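PDB 3HL0: maleylacetate reductase from Agrobacterium tumefaciens, which catalyses the NADH-dependent reduction of maleylacetate to 3-oxoadipate, probably in gamma-resorcylate catabolism. Local coordinates for residues E81-R84 and C90-S93; I106-D111 and G143-P148; S166-L171 and G301-L306. All blocks are in the same frame, centred on the assembly; numbering follows the deposited sequence.

Contacts 1 and 2 are neighbours, with centres about 12 Å apart; helix 97-110, which carries contact 2, follows strand 90-95 of contact 1 in the chain, and its residues pack on both segments of contact 1. Both belong to the nucleotide-binding half of the chain. Contact 1 is buried, an aromatic side chain of helix 73-85 against the sheet. Contact 2 lies nearer the surface, where a loop meets the end of a helix through carboxylates and a water. Contact 3 lies in the helical C-terminal half, its centre about 33 Å and 31 Å from those of contacts 1 and 2 and across the chain's centre; it is partly buried and purely apolar, joining helix 163-180 to the loop after helix 289-300.

Contact 1 of 3, residues E81-R84 and C90-S93; sequences EAYR and CVVS
Tyr-83 reaches from helix 73-85 to the first residues of strand 90-95, meeting Cys-90 and Val-91 along one border of its ring. With CG anti to the backbone N (chi1 180°), the CB of Tyr-83 directs the ring from the helix toward the strand. The first ring atom to touch is CD1, 3.8 Å from CG1 of Val-91; the two side chains cross at about a right angle, and the methyl approaches the ring obliquely. One bond further out, Tyr-83 CE1 lies 3.6 Å from the carbonyl O of Cys-90, which sits at the ring edge near its plane, and 4.0 Å from Val-91 CG1. At the tip, Tyr-83 OH comes to 3.5 Å from Cys-90 N without forming a hydrogen bond. The side chain of Cys-90 takes no part: its CB points away, and the side chain touches Leu-34, Ala-37 and Ala-113, so the tyrosine meets the backbone of this residue. Ile-106 and Thr-110 of helix 97-110 pack on the same tyrosine, and Ile-106 touches Val-91 as well.

The two elements close a beta-alpha-beta crossover: the chain leaves strand 60-64, runs through helix 73-85 and returns in strand 90-95, having passed strand 37-40 in the parallel sheet of the Rossmann-like domain. Strand 90-95 then leads to Gly-97 and Ser-98, which bind NAD. Across this junction the chemistry is dispersion between ring and methyl, plus a carbonyl oxygen beside the weakly positive aromatic C-H border, which implies that fit of shape, with no direct hydrogen bond, seats the helix on the strand.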
ATOM      1  N   GLU A  81      11.095  -4.391 -22.029  1.00  9.46           N
ATOM      2  CA  GLU A  81      11.310  -3.481 -23.150  1.00 11.58           C
ATOM      3  C   GLU A  81      12.276  -2.356 -22.735  1.00 10.22           C
ATOM      4  O   GLU A  81      13.151  -1.994 -23.507  1.00 11.24           O
ATOM      5  CB  GLU A  81       9.989  -2.923 -23.671  1.00 11.42           C
ATOM      6  CG  GLU A  81       9.142  -3.989 -24.337  1.00 17.54           C
ATOM      7  CD  GLU A  81       7.692  -3.565 -24.567  1.00 23.74           C
ATOM      8  OE1 GLU A  81       7.236  -2.578 -23.940  1.00 27.41           O
ATOM      9  OE2 GLU A  81       7.007  -4.237 -25.382  1.00 26.88           O
ATOM     10  N   ALA A  82      12.136  -1.847 -21.505  1.00 10.45           N
ATOM     11  CA  ALA A  82      13.027  -0.797 -21.001  1.00 10.22           C
ATOM     12  C   ALA A  82      14.468  -1.306 -20.826  1.00  9.92           C
ATOM     13  O   ALA A  82      15.424  -0.613 -21.236  1.00 10.08           O
ATOM     14  CB  ALA A  82      12.477  -0.228 -19.676  1.00  9.71           C
ATOM     15  N   TYR A  83      14.611  -2.523 -20.294  1.00  9.57           N
ATOM     16  CA  TYR A  83      15.913  -3.200 -20.147  1.00  9.31           C
ATOM     17  C   TYR A  83      16.616  -3.330 -21.498  1.00  8.76           C
ATOM     18  O   TYR A  83      17.818  -3.029 -21.643  1.00  9.58           O
ATOM     19  CB  TYR A  83      15.710  -4.577 -19.483  1.00  8.19           C
ATOM     20  CG  TYR A  83      16.955  -5.400 -19.269  1.00  9.37           C
ATOM     21  CD1 TYR A  83      17.689  -5.295 -18.083  1.00  9.08           C
ATOM     22  CD2 TYR A  83      17.392  -6.311 -20.240  1.00  8.62           C
ATOM     23  CE1 TYR A  83      18.826  -6.067 -17.863  1.00 12.67           C
ATOM     24  CE2 TYR A  83      18.525  -7.084 -20.031  1.00 10.87           C
ATOM     25  CZ  TYR A  83      19.241  -6.955 -18.859  1.00 12.47           C
ATOM     26  OH  TYR A  83      20.359  -7.732 -18.696  1.00 14.91           O
ATOM     27  N   ARG A  84      15.856  -3.762 -22.505  1.00  8.93           N
ATOM     28  CA  ARG A  84      16.417  -3.928 -23.846  1.00  9.03           C
ATOM     29  C   ARG A  84      16.811  -2.585 -24.436  1.00  9.55           C
ATOM     30  O   ARG A  84      17.968  -2.406 -24.881  1.00 11.02           O
ATOM     31  CB  ARG A  84      15.449  -4.709 -24.750  1.00  8.73           C
ATOM     32  CG  ARG A  84      15.351  -6.165 -24.273  1.00 10.40           C
ATOM     33  CD  ARG A  84      14.391  -7.024 -25.068  1.00 15.74           C
ATOM     34  NE  ARG A  84      14.509  -8.408 -24.623  1.00 17.06           N
ATOM     35  CZ  ARG A  84      13.527  -9.298 -24.629  1.00 21.44           C
ATOM     36  NH1 ARG A  84      12.310  -8.952 -25.044  1.00 23.11           N
ATOM     37  NH2 ARG A  84      13.754 -10.532 -24.179  1.00 21.88           N
ATOM     38  N   CYS A  90      22.331  -5.757 -16.526  1.00 11.60           N
ATOM     39  CA  CYS A  90      21.895  -6.195 -15.207  1.00 10.48           C
ATOM     40  C   CYS A  90      20.788  -5.280 -14.685  1.00  9.45           C
ATOM     41  O   CYS A  90      20.527  -4.224 -15.255  1.00  9.74           O
ATOM     42  CB  CYS A  90      23.072  -6.206 -14.213  1.00 11.08           C
ATOM     43  SG  CYS A  90      23.967  -4.641 -14.025  1.00 14.35           S
ATOM     44  N   VAL A  91      20.144  -5.708 -13.605  1.00  9.12           N
ATOM     45  CA  VAL A  91      19.170  -4.872 -12.917  1.00  9.63           C
ATOM     46  C   VAL A  91      19.661  -4.624 -11.517  1.00  9.79           C
ATOM     47  O   VAL A  91      20.323  -5.482 -10.932  1.00 10.84           O
ATOM     48  CB  VAL A  91      17.737  -5.480 -12.888  1.00  9.27           C
ATOM     49  CG1 VAL A  91      17.117  -5.509 -14.319  1.00  9.61           C
ATOM     50  CG2 VAL A  91      17.700  -6.886 -12.225  1.00  9.81           C
ATOM     51  N   VAL A  92      19.380  -3.429 -11.010  1.00  8.88           N
ATOM     52  CA  VAL A  92      19.684  -3.096  -9.623  1.00  9.43           C
ATOM     53  C   VAL A  92      18.316  -2.819  -9.010  1.00  9.51           C
ATOM     54  O   VAL A  92      17.686  -1.842  -9.334  1.00  9.54           O
ATOM     55  CB  VAL A  92      20.612  -1.871  -9.514  1.00  9.12           C
ATOM     56  CG1 VAL A  92      20.735  -1.467  -8.055  1.00  9.69           C
ATOM     57  CG2 VAL A  92      22.038  -2.179 -10.100  1.00 11.30           C
ATOM     58  N   SER A  93      17.874  -3.715  -8.134  1.00  9.07           N
ATOM     59  CA  SER A  93      16.520  -3.635  -7.599  1.00 10.33           C
ATOM     60  C   SER A  93      16.580  -2.956  -6.257  1.00 10.87           C
ATOM     61  O   SER A  93      17.069  -3.544  -5.307  1.00 11.76           O
ATOM     62  CB  SER A  93      15.956  -5.036  -7.414  1.00 11.88           C
ATOM     63  OG  SER A  93      15.983  -5.708  -8.675  1.00 13.30           O
TER

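Contact 2 of 3, residues I106-D111 and G143-P148; sequences IALRTD and GPEILP
The carboxylate of Glu-145 brings OE2 to 3.8 Å from Leu-108 CD1, while the carboxylate of Asp-111 turns OD1 to a water. A third flat group, the carbonyl of Ile-106, is gripped from opposite faces of its plane: Arg-109 N comes from one, and Thr-110 OG1 from the other, 52° out of the plane. These groups lie where helix 97-110, the connection of a beta-alpha-beta unit in the Rossmann-like domain, ends beside the loop that follows the 129-134/137-142 hairpin.

The Glu-145 CG stands between the backbone N and the carbonyl carbon (chi1 72°), and the chain bends at chi2, which lays it side by side with Leu-108, its CG 4.0 Å from Leu-108 CD1. Leu-108 also packs on Leu-130 and Gln-132 of the hairpin. Ala-107 faces the loop backbone, its CB 4.1 Å from Glu-145 O.

A bound calcium ion lies about 4 Å from the Asp-111 side chain, between nearest atoms, so the negative charge here probably has a cation to balance it. One water closes the junction, donating to both Asp-111 OD1 and Glu-145 O at 2.7 Å from each.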
ATOM      1  N   ILE A 106      12.225  -9.904 -14.637  1.00  7.81           N
ATOM      2  CA  ILE A 106      13.060  -9.454 -15.766  1.00  8.41           C
ATOM      3  C   ILE A 106      14.178 -10.484 -15.984  1.00  9.39           C
ATOM      4  O   ILE A 106      14.421 -10.891 -17.102  1.00  9.45           O
ATOM      5  CB  ILE A 106      13.658  -8.036 -15.506  1.00  8.56           C
ATOM      6  CG1 ILE A 106      12.549  -6.992 -15.491  1.00  9.15           C
ATOM      7  CG2 ILE A 106      14.748  -7.689 -16.541  1.00  7.86           C
ATOM      8  CD1 ILE A 106      12.997  -5.640 -14.879  1.00  9.30           C
ATOM      9  N   ALA A 107      14.829 -10.938 -14.914  1.00  9.93           N
ATOM     10  CA  ALA A 107      15.863 -11.975 -15.031  1.00  9.85           C
ATOM     11  C   ALA A 107      15.320 -13.256 -15.680  1.00 10.47           C
ATOM     12  O   ALA A 107      16.016 -13.868 -16.524  1.00 10.68           O
ATOM     13  CB  ALA A 107      16.468 -12.287 -13.650  1.00 10.91           C
ATOM     14  N   LEU A 108      14.106 -13.655 -15.324  1.00 10.95           N
ATOM     15  CA  LEU A 108      13.502 -14.860 -15.938  1.00 12.21           C
ATOM     16  C   LEU A 108      13.452 -14.771 -17.466  1.00 12.45           C
ATOM     17  O   LEU A 108      13.619 -15.773 -18.166  1.00 12.80           O
ATOM     18  CB  LEU A 108      12.092 -15.124 -15.378  1.00 13.24           C
ATOM     19  CG  LEU A 108      11.276 -16.299 -15.913  1.00 15.20           C
ATOM     20  CD1 LEU A 108      11.937 -17.621 -15.518  1.00 17.87           C
ATOM     21  CD2 LEU A 108       9.896 -16.228 -15.312  1.00 18.14           C
ATOM     22  N   ARG A 109      13.253 -13.562 -17.973  1.00 12.08           N
ATOM     23  CA  ARG A 109      12.965 -13.351 -19.376  1.00 12.32           C
ATOM     24  C   ARG A 109      14.200 -12.960 -20.173  1.00 11.75           C
ATOM     25  O   ARG A 109      14.224 -13.080 -21.400  1.00 12.32           O
ATOM     26  CB  ARG A 109      11.886 -12.273 -19.506  1.00 11.68           C
ATOM     27  CG  ARG A 109      10.516 -12.802 -19.089  1.00 12.56           C
ATOM     28  CD  ARG A 109       9.556 -11.691 -18.762  1.00 14.68           C
ATOM     29  NE  ARG A 109       8.214 -12.213 -18.542  1.00 14.74           N
ATOM     30  CZ  ARG A 109       7.746 -12.641 -17.364  1.00 16.30           C
ATOM     31  NH1 ARG A 109       8.499 -12.639 -16.276  1.00 12.81           N
ATOM     32  NH2 ARG A 109       6.506 -13.092 -17.267  1.00 17.96           N
ATOM     33  N   THR A 110      15.242 -12.495 -19.492  1.00 11.71           N
ATOM     34  CA  THR A 110      16.397 -11.916 -20.182  1.00 11.26           C
ATOM     35  C   THR A 110      17.735 -12.473 -19.690  1.00 12.40           C
ATOM     36  O   THR A 110      18.799 -12.122 -20.230  1.00 12.83           O
ATOM     37  CB  THR A 110      16.484 -10.407 -19.925  1.00 11.20           C
ATOM     38  OG1 THR A 110      16.798 -10.213 -18.537  1.00 10.79           O
ATOM     39  CG2 THR A 110      15.178  -9.679 -20.247  1.00 11.76           C
ATOM     40  N   ASP A 111      17.690 -13.280 -18.639  1.00 13.59           N
ATOM     41  CA  ASP A 111      18.882 -13.714 -17.898  1.00 16.34           C
ATOM     42  C   ASP A 111      19.766 -12.555 -17.355  1.00 16.55           C
ATOM     43  O   ASP A 111      20.962 -12.739 -17.102  1.00 17.12           O
ATOM     44  CB  ASP A 111      19.709 -14.734 -18.699  1.00 17.91           C
ATOM     45  CG  ASP A 111      20.267 -15.854 -17.817  1.00 22.19           C
ATOM     46  OD1 ASP A 111      19.604 -16.237 -16.818  1.00 29.93           O
ATOM     47  OD2 ASP A 111      21.369 -16.347 -18.136  1.00 29.91           O
ATOM     48  N   GLY A 143      13.298 -21.388  -9.309  1.00 17.74           N
ATOM     49  CA  GLY A 143      14.399 -22.002 -10.035  1.00 16.82           C
ATOM     50  C   GLY A 143      15.668 -21.199  -9.889  1.00 16.88           C
ATOM     51  O   GLY A 143      15.616 -20.031  -9.489  1.00 15.17           O
ATOM     52  N   PRO A 144      16.820 -21.800 -10.244  1.00 16.59           N
ATOM     53  CA  PRO A 144      18.123 -21.153 -10.083  1.00 17.21           C
ATOM     54  C   PRO A 144      18.280 -19.855 -10.887  1.00 17.41           C
ATOM     55  O   PRO A 144      19.025 -18.950 -10.468  1.00 18.13           O
ATOM     56  CB  PRO A 144      19.133 -22.242 -10.520  1.00 17.83           C
ATOM     57  CG  PRO A 144      18.314 -23.320 -11.186  1.00 17.15           C
ATOM     58  CD  PRO A 144      16.931 -23.218 -10.621  1.00 16.54           C
ATOM     59  N   GLU A 145      17.556 -19.746 -11.996  1.00 17.39           N
ATOM     60  CA  GLU A 145      17.582 -18.526 -12.822  1.00 17.85           C
ATOM     61  C   GLU A 145      16.885 -17.317 -12.142  1.00 16.84           C
ATOM     62  O   GLU A 145      16.961 -16.176 -12.632  1.00 17.64           O
ATOM     63  CB  GLU A 145      17.003 -18.797 -14.224  1.00 19.12           C
ATOM     64  CG  GLU A 145      15.469 -19.013 -14.311  1.00 21.91           C
ATOM     65  CD  GLU A 145      14.961 -20.404 -13.846  1.00 27.63           C
ATOM     66  OE1 GLU A 145      15.770 -21.296 -13.478  1.00 24.27           O
ATOM     67  OE2 GLU A 145      13.711 -20.592 -13.849  1.00 30.22           O
ATOM     68  N   ILE A 146      16.199 -17.556 -11.029  1.00 14.54           N
ATOM     69  CA  ILE A 146      15.513 -16.447 -10.305  1.00 13.71           C
ATOM     70  C   ILE A 146      16.376 -15.906  -9.167  1.00 12.10           C
ATOM     71  O   ILE A 146      16.261 -14.717  -8.794  1.00 10.82           O
ATOM     72  CB  ILE A 146      14.149 -16.958  -9.773  1.00 13.41           C
ATOM     73  CG1 ILE A 146      13.267 -17.329 -10.972  1.00 14.06           C
ATOM     74  CG2 ILE A 146      13.465 -15.936  -8.822  1.00 14.69           C
ATOM     75  CD1 ILE A 146      12.068 -18.133 -10.614  1.00 20.75           C
ATOM     76  N   LEU A 147      17.194 -16.773  -8.559  1.00 11.70           N
ATOM     77  CA  LEU A 147      18.019 -16.386  -7.391  1.00 11.10           C
ATOM     78  C   LEU A 147      18.957 -15.214  -7.713  1.00 11.38           C
ATOM     79  O   LEU A 147      19.794 -15.331  -8.640  1.00 11.51           O
ATOM     80  CB  LEU A 147      18.841 -17.566  -6.862  1.00 11.14           C
ATOM     81  CG  LEU A 147      19.600 -17.308  -5.568  1.00 12.46           C
ATOM     82  CD1 LEU A 147      18.670 -17.014  -4.367  1.00 13.06           C
ATOM     83  CD2 LEU A 147      20.466 -18.537  -5.323  1.00 14.30           C
ATOM     84  N   PRO A 148      18.820 -14.076  -6.984  1.00  9.58           N
ATOM     85  CA  PRO A 148      19.729 -12.950  -7.309  1.00 10.28           C
ATOM     86  C   PRO A 148      21.226 -13.234  -7.057  1.00 10.60           C
ATOM     87  O   PRO A 148      21.597 -13.892  -6.078  1.00 11.47           O
ATOM     88  CB  PRO A 148      19.230 -11.796  -6.408  1.00  8.92           C
ATOM     89  CG  PRO A 148      17.764 -12.138  -6.208  1.00  8.86           C
ATOM     90  CD  PRO A 148      17.724 -13.654  -6.082  1.00  9.54           C
TER
HETATM   91  O   HOH W   1      18.932 -15.424 -14.364  1.00 17.32           O

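Contact 3 of 3, residues S166-L171 and G301-L306; sequences SMTSGL and GAPSSL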
ATOM      1  N   SER A 166       7.400  -1.675   9.006  1.00 10.69           N
ATOM      2  CA  SER A 166       8.611  -2.274   9.637  1.00 10.08           C
ATOM      3  C   SER A 166       8.195  -3.444  10.556  1.00  9.94           C
ATOM      4  O   SER A 166       8.836  -4.539  10.534  1.00  9.19           O
ATOM      5  CB  SER A 166       9.443  -1.235  10.448  1.00  9.50           C
ATOM      6  OG  SER A 166       9.965  -0.256   9.537  1.00  9.90           O
HETATM    7  N   MSE A 167       7.126  -3.250  11.335  1.00 10.07           N
HETATM    8  CA  MSE A 167       6.667  -4.288  12.271  1.00 10.65           C
HETATM    9  C   MSE A 167       6.074  -5.487  11.517  1.00 11.33           C
HETATM   10  O   MSE A 167       6.419  -6.632  11.809  1.00 10.89           O
HETATM   11  CB  MSE A 167       5.645  -3.734  13.256  1.00 11.42           C
HETATM   12  CG  MSE A 167       6.157  -2.570  14.136  1.00 13.10           C
HETATM   13 SE   MSE A 167       7.774  -2.912  15.140  0.75 10.15          SE
HETATM   14  CE  MSE A 167       9.054  -2.069  14.016  1.00 14.28           C
ATOM     15  N   THR A 168       5.200  -5.233  10.543  1.00  9.58           N
ATOM     16  CA  THR A 168       4.548  -6.376   9.877  1.00  9.61           C
ATOM     17  C   THR A 168       5.529  -7.086   8.927  1.00  8.85           C
ATOM     18  O   THR A 168       5.524  -8.335   8.846  1.00  9.22           O
ATOM     19  CB  THR A 168       3.255  -5.988   9.131  1.00 10.03           C
ATOM     20  OG1 THR A 168       3.573  -4.886   8.263  1.00 11.14           O
ATOM     21  CG2 THR A 168       2.231  -5.544  10.164  1.00 10.92           C
ATOM     22  N   SER A 169       6.396  -6.335   8.241  1.00  8.83           N
ATOM     23  CA  SER A 169       7.395  -6.984   7.418  1.00  9.40           C
ATOM     24  C   SER A 169       8.353  -7.783   8.316  1.00  8.12           C
ATOM     25  O   SER A 169       8.798  -8.875   7.922  1.00  8.27           O
ATOM     26  CB  SER A 169       8.178  -5.915   6.617  1.00  9.65           C
ATOM     27  OG  SER A 169       9.133  -6.552   5.704  1.00 10.70           O
ATOM     28  N   GLY A 170       8.657  -7.267   9.521  1.00  7.80           N
ATOM     29  CA  GLY A 170       9.553  -7.988  10.468  1.00  7.49           C
ATOM     30  C   GLY A 170       8.897  -9.294  10.872  1.00  7.11           C
ATOM     31  O   GLY A 170       9.561 -10.330  10.956  1.00  8.36           O
ATOM     32  N   LEU A 171       7.563  -9.272  11.126  1.00  6.72           N
ATOM     33  CA  LEU A 171       6.868 -10.528  11.423  1.00  8.68           C
ATOM     34  C   LEU A 171       6.820 -11.487  10.229  1.00  7.34           C
ATOM     35  O   LEU A 171       6.859 -12.711  10.425  1.00  7.97           O
ATOM     36  CB  LEU A 171       5.450 -10.269  11.999  1.00  8.50           C
ATOM     37  CG  LEU A 171       5.457  -9.628  13.392  1.00  9.67           C
ATOM     38  CD1 LEU A 171       4.055  -8.995  13.643  1.00 12.20           C
ATOM     39  CD2 LEU A 171       5.776 -10.669  14.452  1.00 12.76           C
ATOM     40  N   GLY A 301       2.559  -3.458  18.275  1.00 13.91           N
ATOM     41  CA  GLY A 301       1.358  -2.807  17.752  1.00 13.60           C
ATOM     42  C   GLY A 301       0.901  -3.274  16.372  1.00 14.30           C
ATOM     43  O   GLY A 301       0.253  -2.538  15.633  1.00 15.46           O
ATOM     44  N   ALA A 302       1.262  -4.503  16.001  1.00 12.95           N
ATOM     45  CA  ALA A 302       0.868  -5.022  14.706  1.00 12.45           C
ATOM     46  C   ALA A 302      -0.625  -5.397  14.706  1.00 11.96           C
ATOM     47  O   ALA A 302      -1.215  -5.679  15.772  1.00 12.61           O
ATOM     48  CB  ALA A 302       1.706  -6.293  14.391  1.00 11.78           C
ATOM     49  N   PRO A 303      -1.246  -5.397  13.535  1.00 13.16           N
ATOM     50  CA  PRO A 303      -2.629  -5.872  13.479  1.00 13.82           C
ATOM     51  C   PRO A 303      -2.747  -7.314  13.953  1.00 12.47           C
ATOM     52  O   PRO A 303      -1.827  -8.106  13.771  1.00 13.63           O
ATOM     53  CB  PRO A 303      -2.988  -5.776  11.996  1.00 13.03           C
ATOM     54  CG  PRO A 303      -1.660  -5.833  11.259  1.00 17.75           C
ATOM     55  CD  PRO A 303      -0.689  -5.118  12.202  1.00 13.36           C
ATOM     56  N   SER A 304      -3.877  -7.646  14.570  1.00 12.17           N
ATOM     57  CA  SER A 304      -4.026  -8.953  15.188  1.00 12.39           C
ATOM     58  C   SER A 304      -5.265  -9.687  14.732  1.00 11.69           C
ATOM     59  O   SER A 304      -5.446 -10.823  15.108  1.00 12.17           O
ATOM     60  CB  SER A 304      -4.048  -8.797  16.703  1.00 14.17           C
ATOM     61  OG  SER A 304      -5.151  -7.946  17.054  1.00 15.47           O
ATOM     62  N   SER A 305      -6.113  -9.076  13.912  1.00 10.53           N
ATOM     63  CA  SER A 305      -7.310  -9.824  13.451  1.00 10.27           C
ATOM     64  C   SER A 305      -7.499  -9.756  11.955  1.00  9.80           C
ATOM     65  O   SER A 305      -7.143  -8.770  11.280  1.00  9.89           O
ATOM     66  CB  SER A 305      -8.594  -9.318  14.148  1.00 12.15           C
ATOM     67  OG  SER A 305      -9.066  -8.165  13.485  1.00 14.27           O
ATOM     68  N   LEU A 306      -8.060 -10.827  11.403  1.00  8.55           N
ATOM     69  CA  LEU A 306      -8.349 -10.835   9.985  1.00  8.11           C
ATOM     70  C   LEU A 306      -9.477  -9.836   9.685  1.00  9.12           C
ATOM     71  O   LEU A 306      -9.528  -9.306   8.561  1.00  9.01           O
ATOM     72  CB  LEU A 306      -8.766 -12.223   9.442  1.00  8.29           C
ATOM     73  CG  LEU A 306      -7.630 -13.263   9.485  1.00  8.91           C
ATOM     74  CD1 LEU A 306      -8.239 -14.633   9.022  1.00 10.85           C
ATOM     75  CD2 LEU A 306      -6.499 -12.806   8.511  1.00  9.07           C
TER
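Thr-168 meets Pro-303 with its methyl because chi1 of 52° sets CG2 anti to the carbonyl carbon and tucks OG1 between the backbone N and the carbonyl carbon. One turn along the helix, Leu-171 likewise sets CG anti to the carbonyl carbon (chi1 -68°), and chi2 then turns CD1 to Ala-302.

The threonine methyl touches the proline ring, CG2 of Thr-168 lying 3.6 Å from CD of Pro-303 and 4.1 Å from its CG; the two side chains cross at about a right angle. Leu-171 CD1 ends 3.7 Å from Ala-302 CB, and this CB is also 4.3 Å from Thr-168 CG2, so Ala-302 faces both helix residues. The hydroxyl of Thr-168 makes a weak bond to Ala-164 O in its own helix.

Ala-256 and Ala-260 of helix 255-271 pack on Thr-168, and Phe-296 and Ala-297 of helix 289-300 on Leu-171. The Thr-168 side chain is about 7 Å from the bound NAD, between nearest atoms. Gly-301, with positive phi, ends helix 289-300 in a Schellman motif, and the extended Ala-302 and Pro-303 then lie against helix 163-180, an apolar helix-to-loop junction in the all-helical C-terminal domain of iron-containing alcohol dehydrogenases.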